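Local coordinates for cytochrome P450 (Novosphingobium aromaticivorans, PDB 3OFT), which is a haem protein of the cytochrome P450 family, CYP101C1, holding iron protoporphyrin IX within a mainly helical fold, at residues A[29-34]-A[313-318]; A[38-43]-A[50-55]; A[83-88]-A[221-226]. One frame throughout, in Å; residues are numbered along the deposited sequence.

Overall arrangement
After strand 11-12 the chain passes through helix 26-31 and enters the hairpin of strands 39-42 and 48-51, which interaction 2 closes over a short turn. Residues 83-88 follow, and interaction 3 closes when 221-226, the start of helix 221-252, packs on them. Interaction 1 closes last, when 313-318 returns to 29-34. Its loop therefore encloses the other two, which follow one another in series. Interactions 1 and 2 adjoin, with Asp314 OD2 probably hydrogen-bonded to Gly54 N, and tie the sheet region to the loop after helix 309-312. Interaction 3 lies across the chain's centre, about 34 Å from interaction 1 between centres, beside the haem.

Interaction 1 (A[29-34]-A[313-318]); sequences AWKTLL and LDPASF
Lys31, Leu34 and Leu313 carry most of this contact between the end of helix 26-31, with the 3-10 turn that follows it, and the loop that leaves helix 309-312. The Lys31 side chain starts with CG anti to its carbonyl carbon and runs out straight before bending at chi3 (73°), which brings its amine onto the backbone of Leu313. There Lys31 NZ donates to Leu313 O at 2.7 Å, approaching in the plane of the carbonyl. The aliphatic part of the lysine crosses the leucine side chain at about a right angle, Lys31 CD lying 4.1 Å from Leu313 CB. The ammonium has a second partner in Glu322, with which it forms a salt bridge, so the ammonium is held by both a carboxylate and a backbone carbonyl.

Three residues on, Leu34 packs against the same loop. Its chi2 of 8° nearly eclipses CD1 with CA, away from a staggered conformation. Leu34 CD2 rests 3.9 Å from Asp314 CA and meets Pro315 CD tip to tip at 4.0 Å, while CD1 faces the Asp314 carboxylate. That carboxylate is held on both oxygens: OD2 accepts from Gly54 N, and OD1 takes Ala316 N at 2.8 Å from above its plane, an Asx turn. Asp314 O also receives the amides of Ser317 and Phe318, tightening the bend. In P450 terms the contact joins the short A helix near the N terminus to the K' helix exit, where the chain enters the meander that leads toward the haem-binding loop.

Interaction 2 (A[38-43]-A[50-55]); sequences GLVWST and IAARGD
Three backbone hydrogen bonds knit residues 38-40 to 50-52 in antiparallel register. Val40 and Ile50 form a hydrogen-bonded pair: Val40 N gives to Ile50 O at 3.1 Å, almost straight at 171°, and Ile50 N returns a bond to Val40 O at 2.8 Å, both donors lying in the carbonyl planes. The third, from Ala52 N to Gly38 O at 2.8 Å, arrives 56° out of the carbonyl plane, where the second strand has already ended. Leu39 and Ala51, between them, are a non-hydrogen-bonded pair, and Leu39 CA makes a CA-H...O contact with Ile50 O. The Leu39 side chain, with CG anti to its backbone N, also packs against this backbone, its CD1 turning back to 3.5 Å from Ile50 O.

Apolar contacts divide between the two faces of the sheet. On the Leu39 and Ala51 face the contact is loose, Leu39 CD1 lying 4.5 Å from Ala51 CB. On the Val40 and Ile50 face, Val40 CG2, in the crowded position between backbone N and carbonyl carbon, meets Ile50 CB at 3.9 Å; farther along, Ile50 CD1 reaches Ser42 CB, also 3.9 Å.

Charge enters through Arg53, whose chain, bent at chi2 and chi3, passes alongside Gly38. With no side chain there, Arg53 NH2 comes to 3.8 Å from Gly38 CA. The guanidinium is gripped at both ends: NH1 by Asp55 OD2, which uses its syn lone pair in the guanidinium plane, and NH2 by a salt bridge to Asp294.

This is the strand 39-42/48-51 hairpin of the P450 mixed sheet. Strand 11-12 flanks it beside 39-42 and strand 303-307 beside 48-51, where Ala51 pairs with Tyr305; Arg53, at the N-cap position, leads directly into helix 54-62.

Interaction 3 (A[83-88]-A[221-226]); sequences QFIPLQ and VDEARR. With HEM (protoporphyrin IX containing Fe), chain D.
On one face of the Arg226 guanidinium Ile85 CD1 sits 3.5 Å above the centre. Gln83 OE1 lies over the opposite face, toward Arg226 NH2 and 4.0 Å from it, its amide turned only 20° from the guanidinium plane. Water 1 and the Gln83 carbonyl occupy the edge. The Phe84 ring, for its part, has Arg226 O near its plane. This joins the N-terminal turn of the long helix 221-252 of the P450 fold to the loop between the B' and C helices.

A bend at chi3 (64°) brings Arg226 NE to Gln83 O at 2.8 Å, nearly straight at 169° and on a lone pair. Arg226 NH2 donates to water 1, which passes a bond on to Phe84 O. In return, Ile85 N makes a weak bond to Arg226 O at 3.4 Å. Ile85 CD1 also packs on Glu223 CB, 4.0 Å away, and Phe97 of helix 91-104 touches both residues. The Gln83 amide is held by NE2 bonding to Gly79 O.

Beyond Ile85 a cis peptide bond leads into Pro86, and this loop reaches the haem: Pro86 CG stands 3.7 Å from HEM CGD, and Leu87 CA 3.2 Å from HEM O1D.

Interaction 1 (A[29-34]-A[313-318])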
loop_
_atom_site.group_PDB
_atom_site.type_symbol
_atom_site.label_atom_id
_atom_site.label_comp_id
_atom_site.label_asym_id
_atom_site.label_seq_id
_atom_site.Cartn_x
_atom_site.Cartn_y
_atom_site.Cartn_z
ATOM N N ALA A 29 4.134 16.344 7.109
ATOM C CA ALA A 29 2.908 16.410 7.958
ATOM C C ALA A 29 2.904 15.385 9.109
ATOM O O ALA A 29 2.553 15.715 10.242
ATOM C CB ALA A 29 1.636 16.295 7.112
ATOM N N TRP A 30 3.275 14.143 8.808
ATOM C CA TRP A 30 3.401 13.085 9.803
ATOM C C TRP A 30 4.591 13.271 10.723
ATOM O O TRP A 30 4.497 13.044 11.936
ATOM C CB TRP A 30 3.499 11.742 9.075
ATOM C CG TRP A 30 2.140 11.206 8.822
ATOM C CD1 TRP A 30 1.405 11.263 7.647
ATOM C CD2 TRP A 30 1.308 10.590 9.796
ATOM N NE1 TRP A 30 0.159 10.683 7.858
ATOM C CE2 TRP A 30 0.081 10.259 9.162
ATOM C CE3 TRP A 30 1.485 10.273 11.157
ATOM C CZ2 TRP A 30 -0.965 9.587 9.845
ATOM C CZ3 TRP A 30 0.438 9.636 11.834
ATOM C CH2 TRP A 30 -0.759 9.294 11.178
ATOM N N LYS A 31 5.709 13.708 10.153
ATOM C CA LYS A 31 6.919 13.902 10.949
ATOM C C LYS A 31 6.831 14.981 12.037
ATOM O O LYS A 31 7.661 14.981 12.950
ATOM C CB LYS A 31 8.153 14.141 10.051
ATOM C CG LYS A 31 8.664 12.821 9.447
ATOM C CD LYS A 31 9.912 13.006 8.582
ATOM C CE LYS A 31 11.148 13.288 9.436
ATOM N NZ LYS A 31 12.410 12.708 8.824
ATOM N N THR A 32 5.836 15.860 11.961
ATOM C CA THR A 32 5.575 16.812 13.053
ATOM C C THR A 32 5.421 16.074 14.388
ATOM O O THR A 32 5.782 16.620 15.454
ATOM C CB THR A 32 4.314 17.641 12.838
ATOM O OG1 THR A 32 3.172 16.763 12.758
ATOM C CG2 THR A 32 4.420 18.444 11.567
ATOM N N LEU A 33 4.924 14.833 14.335
ATOM C CA LEU A 33 4.707 14.061 15.555
ATOM C C LEU A 33 5.991 13.595 16.242
ATOM O O LEU A 33 5.960 13.222 17.402
ATOM C CB LEU A 33 3.784 12.839 15.308
ATOM C CG LEU A 33 2.303 13.097 15.006
ATOM C CD1 LEU A 33 1.591 11.738 14.812
ATOM C CD2 LEU A 33 1.651 13.875 16.154
ATOM N N LEU A 34 7.106 13.556 15.517
ATOM C CA LEU A 34 8.376 13.186 16.128
ATOM C C LEU A 34 8.853 14.204 17.190
ATOM O O LEU A 34 9.739 13.884 18.039
ATOM C CB LEU A 34 9.435 13.070 15.038
ATOM C CG LEU A 34 9.704 11.700 14.396
ATOM C CD1 LEU A 34 8.808 10.558 14.720
ATOM C CD2 LEU A 34 10.191 11.751 12.888
ATOM N N LEU A 313 11.228 6.952 8.534
ATOM C CA LEU A 313 11.825 8.272 8.424
ATOM C C LEU A 313 12.180 8.930 9.767
ATOM O O LEU A 313 12.400 10.152 9.813
ATOM C CB LEU A 313 10.922 9.193 7.580
ATOM C CG LEU A 313 10.652 8.702 6.138
ATOM C CD1 LEU A 313 9.926 9.797 5.391
ATOM C CD2 LEU A 313 11.971 8.312 5.362
ATOM N N ASP A 314 12.194 8.146 10.843
ATOM C CA ASP A 314 12.485 8.658 12.189
ATOM C C ASP A 314 14.019 8.560 12.285
ATOM O O ASP A 314 14.558 7.437 12.235
ATOM C CB ASP A 314 11.853 7.757 13.264
ATOM C CG ASP A 314 12.186 8.210 14.719
ATOM O OD1 ASP A 314 13.059 9.095 14.892
ATOM O OD2 ASP A 314 11.531 7.703 15.681
ATOM N N PRO A 315 14.704 9.718 12.365
ATOM C CA PRO A 315 16.182 9.733 12.478
ATOM C C PRO A 315 16.702 8.968 13.701
ATOM O O PRO A 315 17.861 8.546 13.722
ATOM C CB PRO A 315 16.547 11.219 12.543
ATOM C CG PRO A 315 15.301 11.990 12.686
ATOM C CD PRO A 315 14.100 11.068 12.505
ATOM N N ALA A 316 15.835 8.735 14.678
ATOM C CA ALA A 316 16.230 7.905 15.806
ATOM C C ALA A 316 16.248 6.390 15.469
ATOM O O ALA A 316 16.915 5.617 16.153
ATOM C CB ALA A 316 15.394 8.237 17.049
ATOM N N SER A 317 15.564 5.983 14.392
ATOM C CA SER A 317 15.571 4.577 13.949
ATOM C C SER A 317 16.512 4.288 12.778
ATOM O O SER A 317 16.994 3.161 12.616
ATOM C CB SER A 317 14.137 4.118 13.560
ATOM O OG SER A 317 13.264 4.185 14.672
ATOM N N PHE A 318 16.730 5.284 11.936
ATOM C CA PHE A 318 17.605 5.121 10.768
ATOM C C PHE A 318 18.424 6.376 10.565
ATOM O O PHE A 318 17.927 7.492 10.696
ATOM C CB PHE A 318 16.778 4.839 9.511
ATOM C CG PHE A 318 16.001 3.540 9.572
ATOM C CD1 PHE A 318 16.590 2.347 9.151
ATOM C CD2 PHE A 318 14.687 3.511 10.078
ATOM C CE1 PHE A 318 15.873 1.139 9.221
ATOM C CE2 PHE A 318 13.978 2.320 10.159
ATOM C CZ PHE A 318 14.561 1.129 9.736
#

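Interaction 2 (A[38-43]-A[50-55])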
loop_
_atom_site.group_PDB
_atom_site.type_symbol
_atom_site.label_atom_id
_atom_site.label_comp_id
_atom_site.label_asym_id
_atom_site.label_seq_id
_atom_site.Cartn_x
_atom_site.Cartn_y
_atom_site.Cartn_z
ATOM N N GLY A 38 6.156 9.688 22.165
ATOM C CA GLY A 38 6.227 8.571 21.221
ATOM C C GLY A 38 4.941 7.780 21.085
ATOM O O GLY A 38 4.852 6.880 20.245
ATOM N N LEU A 39 3.957 8.093 21.930
ATOM C CA LEU A 39 2.614 7.470 21.871
ATOM C C LEU A 39 1.634 8.505 22.374
ATOM O O LEU A 39 1.748 8.939 23.535
ATOM C CB LEU A 39 2.568 6.182 22.711
ATOM C CG LEU A 39 1.391 5.212 22.664
ATOM C CD1 LEU A 39 0.960 4.863 21.236
ATOM C CD2 LEU A 39 1.767 3.910 23.420
ATOM N N VAL A 40 0.752 8.974 21.487
ATOM C CA VAL A 40 -0.179 10.089 21.775
ATOM C C VAL A 40 -1.622 9.598 21.630
ATOM O O VAL A 40 -1.878 8.577 20.961
ATOM C CB VAL A 40 0.090 11.368 20.883
ATOM C CG1 VAL A 40 1.421 12.013 21.250
ATOM C CG2 VAL A 40 0.059 11.067 19.375
ATOM N N TRP A 41 -2.562 10.277 22.281
ATOM C CA TRP A 41 -3.979 9.934 22.171
ATOM C C TRP A 41 -4.628 11.048 21.416
ATOM O O TRP A 41 -4.634 12.167 21.902
ATOM C CB TRP A 41 -4.632 9.870 23.554
ATOM C CG TRP A 41 -6.133 9.677 23.507
ATOM C CD1 TRP A 41 -7.096 10.648 23.591
ATOM C CD2 TRP A 41 -6.822 8.431 23.381
ATOM N NE1 TRP A 41 -8.362 10.071 23.520
ATOM C CE2 TRP A 41 -8.213 8.712 23.402
ATOM C CE3 TRP A 41 -6.399 7.094 23.285
ATOM C CZ2 TRP A 41 -9.180 7.713 23.315
ATOM C CZ3 TRP A 41 -7.371 6.094 23.201
ATOM C CH2 TRP A 41 -8.745 6.417 23.227
ATOM N N SER A 42 -5.184 10.769 20.231
ATOM C CA SER A 42 -5.868 11.819 19.484
ATOM C C SER A 42 -7.326 11.788 19.882
ATOM O O SER A 42 -7.913 10.719 20.011
ATOM C CB SER A 42 -5.743 11.642 17.963
ATOM O OG SER A 42 -6.578 12.571 17.289
ATOM N N THR A 43 -7.902 12.977 20.078
ATOM C CA THR A 43 -9.336 13.089 20.329
ATOM C C THR A 43 -10.189 13.016 19.053
ATOM O O THR A 43 -11.405 12.793 19.145
ATOM C CB THR A 43 -9.657 14.392 21.046
ATOM O OG1 THR A 43 -9.087 15.462 20.301
ATOM C CG2 THR A 43 -9.051 14.383 22.437
ATOM N N ILE A 50 -2.032 6.993 18.695
ATOM C CA ILE A 50 -1.184 7.050 17.501
ATOM C C ILE A 50 0.265 6.763 17.930
ATOM O O ILE A 50 0.810 7.436 18.847
ATOM C CB ILE A 50 -1.210 8.422 16.765
ATOM C CG1 ILE A 50 -2.613 8.810 16.284
ATOM C CG2 ILE A 50 -0.199 8.392 15.608
ATOM C CD1 ILE A 50 -2.787 10.319 15.838
ATOM N N ALA A 51 0.901 5.779 17.294
ATOM C CA ALA A 51 2.306 5.509 17.599
ATOM C C ALA A 51 3.126 6.576 16.864
ATOM O O ALA A 51 2.939 6.759 15.675
ATOM C CB ALA A 51 2.691 4.127 17.169
ATOM N N ALA A 52 4.012 7.281 17.580
ATOM C CA ALA A 52 4.600 8.514 17.080
ATOM C C ALA A 52 6.121 8.543 17.200
ATOM O O ALA A 52 6.731 9.605 17.177
ATOM C CB ALA A 52 3.962 9.729 17.783
ATOM N N ARG A 53 6.717 7.375 17.347
ATOM C CA ARG A 53 8.184 7.254 17.326
ATOM C C ARG A 53 8.503 5.899 16.773
ATOM O O ARG A 53 7.762 4.919 17.004
ATOM C CB ARG A 53 8.756 7.366 18.745
ATOM C CG ARG A 53 10.302 7.502 18.809
ATOM C CD ARG A 53 10.803 6.742 20.048
ATOM N NE ARG A 53 10.206 7.355 21.198
ATOM C CZ ARG A 53 9.835 6.767 22.322
ATOM N NH1 ARG A 53 9.987 5.473 22.554
ATOM N NH2 ARG A 53 9.297 7.532 23.227
ATOM N N GLY A 54 9.631 5.822 16.065
ATOM C CA GLY A 54 9.985 4.619 15.332
ATOM C C GLY A 54 9.922 3.334 16.114
ATOM O O GLY A 54 9.366 2.359 15.638
ATOM N N ASP A 55 10.537 3.299 17.291
ATOM C CA ASP A 55 10.603 2.037 18.035
ATOM C C ASP A 55 9.225 1.565 18.515
ATOM O O ASP A 55 8.977 0.367 18.578
ATOM C CB ASP A 55 11.549 2.116 19.245
ATOM C CG ASP A 55 11.173 3.215 20.208
ATOM O OD1 ASP A 55 11.112 4.373 19.775
ATOM O OD2 ASP A 55 10.946 2.946 21.408
#

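Interaction 3 (A[83-88]-A[221-226])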
loop_
_atom_site.group_PDB
_atom_site.type_symbol
_atom_site.label_atom_id
_atom_site.label_comp_id
_atom_site.label_asym_id
_atom_site.label_seq_id
_atom_site.Cartn_x
_atom_site.Cartn_y
_atom_site.Cartn_z
ATOM N N GLN A 83 -14.315 -7.486 6.019
ATOM C CA GLN A 83 -13.988 -8.869 6.410
ATOM C C GLN A 83 -12.882 -9.450 5.519
ATOM O O GLN A 83 -12.943 -10.610 5.079
ATOM C CB GLN A 83 -15.248 -9.767 6.366
ATOM C CG GLN A 83 -16.304 -9.323 7.376
ATOM C CD GLN A 83 -15.857 -9.712 8.745
ATOM O OE1 GLN A 83 -15.839 -10.884 9.073
ATOM N NE2 GLN A 83 -15.437 -8.728 9.545
ATOM N N PHE A 84 -11.838 -8.659 5.302
ATOM C CA PHE A 84 -10.741 -9.079 4.413
ATOM C C PHE A 84 -9.981 -10.301 4.918
ATOM O O PHE A 84 -9.687 -10.439 6.108
ATOM C CB PHE A 84 -9.728 -7.942 4.284
ATOM C CG PHE A 84 -10.174 -6.814 3.435
ATOM C CD1 PHE A 84 -10.596 -7.024 2.141
ATOM C CD2 PHE A 84 -10.089 -5.506 3.913
ATOM C CE1 PHE A 84 -10.977 -5.957 1.333
ATOM C CE2 PHE A 84 -10.451 -4.439 3.100
ATOM C CZ PHE A 84 -10.896 -4.673 1.802
ATOM N N ILE A 85 -9.656 -11.192 3.987
ATOM C CA ILE A 85 -8.809 -12.340 4.310
ATOM C C ILE A 85 -7.508 -12.255 3.469
ATOM O O ILE A 85 -7.563 -12.106 2.239
ATOM C CB ILE A 85 -9.525 -13.676 3.985
ATOM C CG1 ILE A 85 -10.607 -13.971 5.028
ATOM C CG2 ILE A 85 -8.505 -14.844 3.958
ATOM C CD1 ILE A 85 -11.442 -15.247 4.595
ATOM N N PRO A 86 -6.333 -12.379 4.113
ATOM C CA PRO A 86 -6.009 -12.611 5.508
ATOM C C PRO A 86 -5.915 -11.325 6.366
ATOM O O PRO A 86 -5.661 -11.440 7.553
ATOM C CB PRO A 86 -4.641 -13.309 5.439
ATOM C CG PRO A 86 -4.074 -12.928 4.125
ATOM C CD PRO A 86 -5.122 -12.314 3.276
ATOM N N LEU A 87 -6.138 -10.137 5.777
ATOM C CA LEU A 87 -5.700 -8.868 6.434
ATOM C C LEU A 87 -6.266 -8.701 7.845
ATOM O O LEU A 87 -5.596 -8.172 8.740
ATOM C CB LEU A 87 -6.048 -7.632 5.580
ATOM C CG LEU A 87 -5.638 -6.233 6.077
ATOM C CD1 LEU A 87 -4.085 -6.068 6.141
ATOM C CD2 LEU A 87 -6.251 -5.185 5.182
ATOM N N GLN A 88 -7.522 -9.103 8.010
ATOM C CA GLN A 88 -8.237 -8.872 9.275
ATOM C C GLN A 88 -8.273 -10.058 10.196
ATOM O O GLN A 88 -8.965 -9.995 11.208
ATOM C CB GLN A 88 -9.669 -8.412 8.998
ATOM C CG GLN A 88 -9.728 -6.975 8.476
ATOM C CD GLN A 88 -11.165 -6.562 8.199
ATOM O OE1 GLN A 88 -11.993 -6.382 9.117
ATOM N NE2 GLN A 88 -11.457 -6.405 6.965
ATOM N N VAL A 221 -17.006 -20.649 -0.554
ATOM C CA VAL A 221 -17.229 -19.590 -1.508
ATOM C C VAL A 221 -17.103 -18.226 -0.812
ATOM O O VAL A 221 -16.559 -17.282 -1.384
ATOM C CB VAL A 221 -18.624 -19.685 -2.146
ATOM C CG1 VAL A 221 -18.791 -18.506 -3.100
ATOM C CG2 VAL A 221 -18.730 -20.994 -2.955
ATOM N N ASP A 222 -17.633 -18.103 0.400
ATOM C CA ASP A 222 -17.523 -16.783 1.056
ATOM C C ASP A 222 -16.064 -16.402 1.396
ATOM O O ASP A 222 -15.718 -15.227 1.328
ATOM C CB ASP A 222 -18.399 -16.652 2.294
ATOM C CG ASP A 222 -18.519 -15.175 2.750
ATOM O OD1 ASP A 222 -18.973 -14.316 1.940
ATOM O OD2 ASP A 222 -18.174 -14.892 3.906
ATOM N N GLU A 223 -15.247 -17.385 1.787
ATOM C CA GLU A 223 -13.833 -17.120 2.090
ATOM C C GLU A 223 -13.132 -16.679 0.816
ATOM O O GLU A 223 -12.353 -15.749 0.861
ATOM C CB GLU A 223 -13.135 -18.326 2.684
ATOM C CG GLU A 223 -13.604 -18.700 4.099
ATOM C CD GLU A 223 -13.338 -20.169 4.455
ATOM O OE1 GLU A 223 -12.858 -20.946 3.593
ATOM O OE2 GLU A 223 -13.685 -20.541 5.581
ATOM N N ALA A 224 -13.458 -17.318 -0.321
ATOM C CA ALA A 224 -12.925 -16.903 -1.619
ATOM C C ALA A 224 -13.317 -15.461 -1.896
ATOM O O ALA A 224 -12.488 -14.696 -2.340
ATOM C CB ALA A 224 -13.452 -17.851 -2.779
ATOM N N ARG A 225 -14.588 -15.092 -1.668
ATOM C CA ARG A 225 -14.996 -13.689 -1.899
ATOM C C ARG A 225 -14.121 -12.701 -1.103
ATOM O O ARG A 225 -13.681 -11.710 -1.655
ATOM C CB ARG A 225 -16.456 -13.401 -1.485
ATOM C CG ARG A 225 -17.555 -14.196 -2.236
ATOM C CD ARG A 225 -18.916 -13.637 -1.850
ATOM N NE ARG A 225 -20.008 -14.453 -2.390
ATOM C CZ ARG A 225 -20.667 -15.378 -1.709
ATOM N NH1 ARG A 225 -20.392 -15.601 -0.414
ATOM N NH2 ARG A 225 -21.617 -16.087 -2.334
ATOM N N ARG A 226 -13.950 -12.982 0.190
ATOM C CA ARG A 226 -13.178 -12.134 1.151
ATOM C C ARG A 226 -11.720 -12.064 0.789
ATOM O O ARG A 226 -11.090 -10.998 0.913
ATOM C CB ARG A 226 -13.290 -12.724 2.583
ATOM C CG ARG A 226 -14.758 -12.557 3.086
ATOM C CD ARG A 226 -15.067 -13.452 4.270
ATOM N NE ARG A 226 -14.254 -13.101 5.430
ATOM C CZ ARG A 226 -14.070 -13.875 6.488
ATOM N NH1 ARG A 226 -14.639 -15.075 6.536
ATOM N NH2 ARG A 226 -13.276 -13.455 7.484
HETATM C CHA HEM D . -0.505 -6.458 3.802
HETATM C CHB HEM D . 1.728 -2.473 2.116
HETATM C CHC HEM D . 1.275 -4.157 -2.385
HETATM C CHD HEM D . -1.799 -7.502 -0.813
HETATM C C1A HEM D . 0.201 -5.271 3.718
HETATM C C2A HEM D . 0.681 -4.524 4.856
HETATM C C3A HEM D . 1.299 -3.430 4.427
HETATM C C4A HEM D . 1.203 -3.415 2.966
HETATM C CMA HEM D . 1.914 -2.347 5.349
HETATM C CAA HEM D . 0.549 -4.959 6.345
HETATM C CBA HEM D . -0.829 -4.558 6.823
HETATM C CGA HEM D . -1.029 -4.839 8.305
HETATM O O1A HEM D . -2.191 -4.668 8.791
HETATM O O2A HEM D . -0.079 -5.230 9.054
HETATM C C1B HEM D . 1.822 -2.574 0.734
HETATM C C2B HEM D . 2.520 -1.663 -0.136
HETATM C C3B HEM D . 2.385 -2.152 -1.385
HETATM C C4B HEM D . 1.602 -3.370 -1.315
HETATM C CMB HEM D . 3.262 -0.402 0.346
HETATM C CAB HEM D . 2.868 -1.628 -2.740
HETATM C CBB HEM D . 3.524 -0.463 -2.892
HETATM C C1C HEM D . 0.414 -5.214 -2.415
HETATM C C2C HEM D . 0.052 -6.021 -3.573
HETATM C C3C HEM D . -0.842 -6.940 -3.109
HETATM C C4C HEM D . -0.972 -6.795 -1.677
HETATM C CMC HEM D . 0.573 -5.787 -5.027
HETATM C CAC HEM D . -1.571 -8.094 -3.838
HETATM C CBC HEM D . -1.919 -8.027 -5.119
HETATM C C1D HEM D . -1.711 -7.554 0.540
HETATM C C2D HEM D . -2.448 -8.498 1.367
HETATM C C3D HEM D . -2.005 -8.193 2.786
HETATM C C4D HEM D . -1.093 -7.086 2.715
HETATM C CMD HEM D . -3.429 -9.626 0.886
HETATM C CAD HEM D . -2.511 -8.963 4.041
HETATM C CBD HEM D . -1.370 -9.915 4.438
HETATM C CGD HEM D . -1.789 -10.529 5.778
HETATM O O1D HEM D . -2.687 -10.014 6.475
HETATM O O2D HEM D . -1.191 -11.521 6.209
HETATM N NA HEM D . 0.559 -4.571 2.565
HETATM N NB HEM D . 1.326 -3.613 -0.025
HETATM N NC HEM D . -0.189 -5.745 -1.285
HETATM N ND HEM D . -0.950 -6.732 1.364
HETATM FE FE HEM D . 0.247 -5.209 0.657
HETATM O O HOH W 1 -11.851 -11.093 7.990
HETATM O O HOH W 2 -1.763 -3.919 0.564
#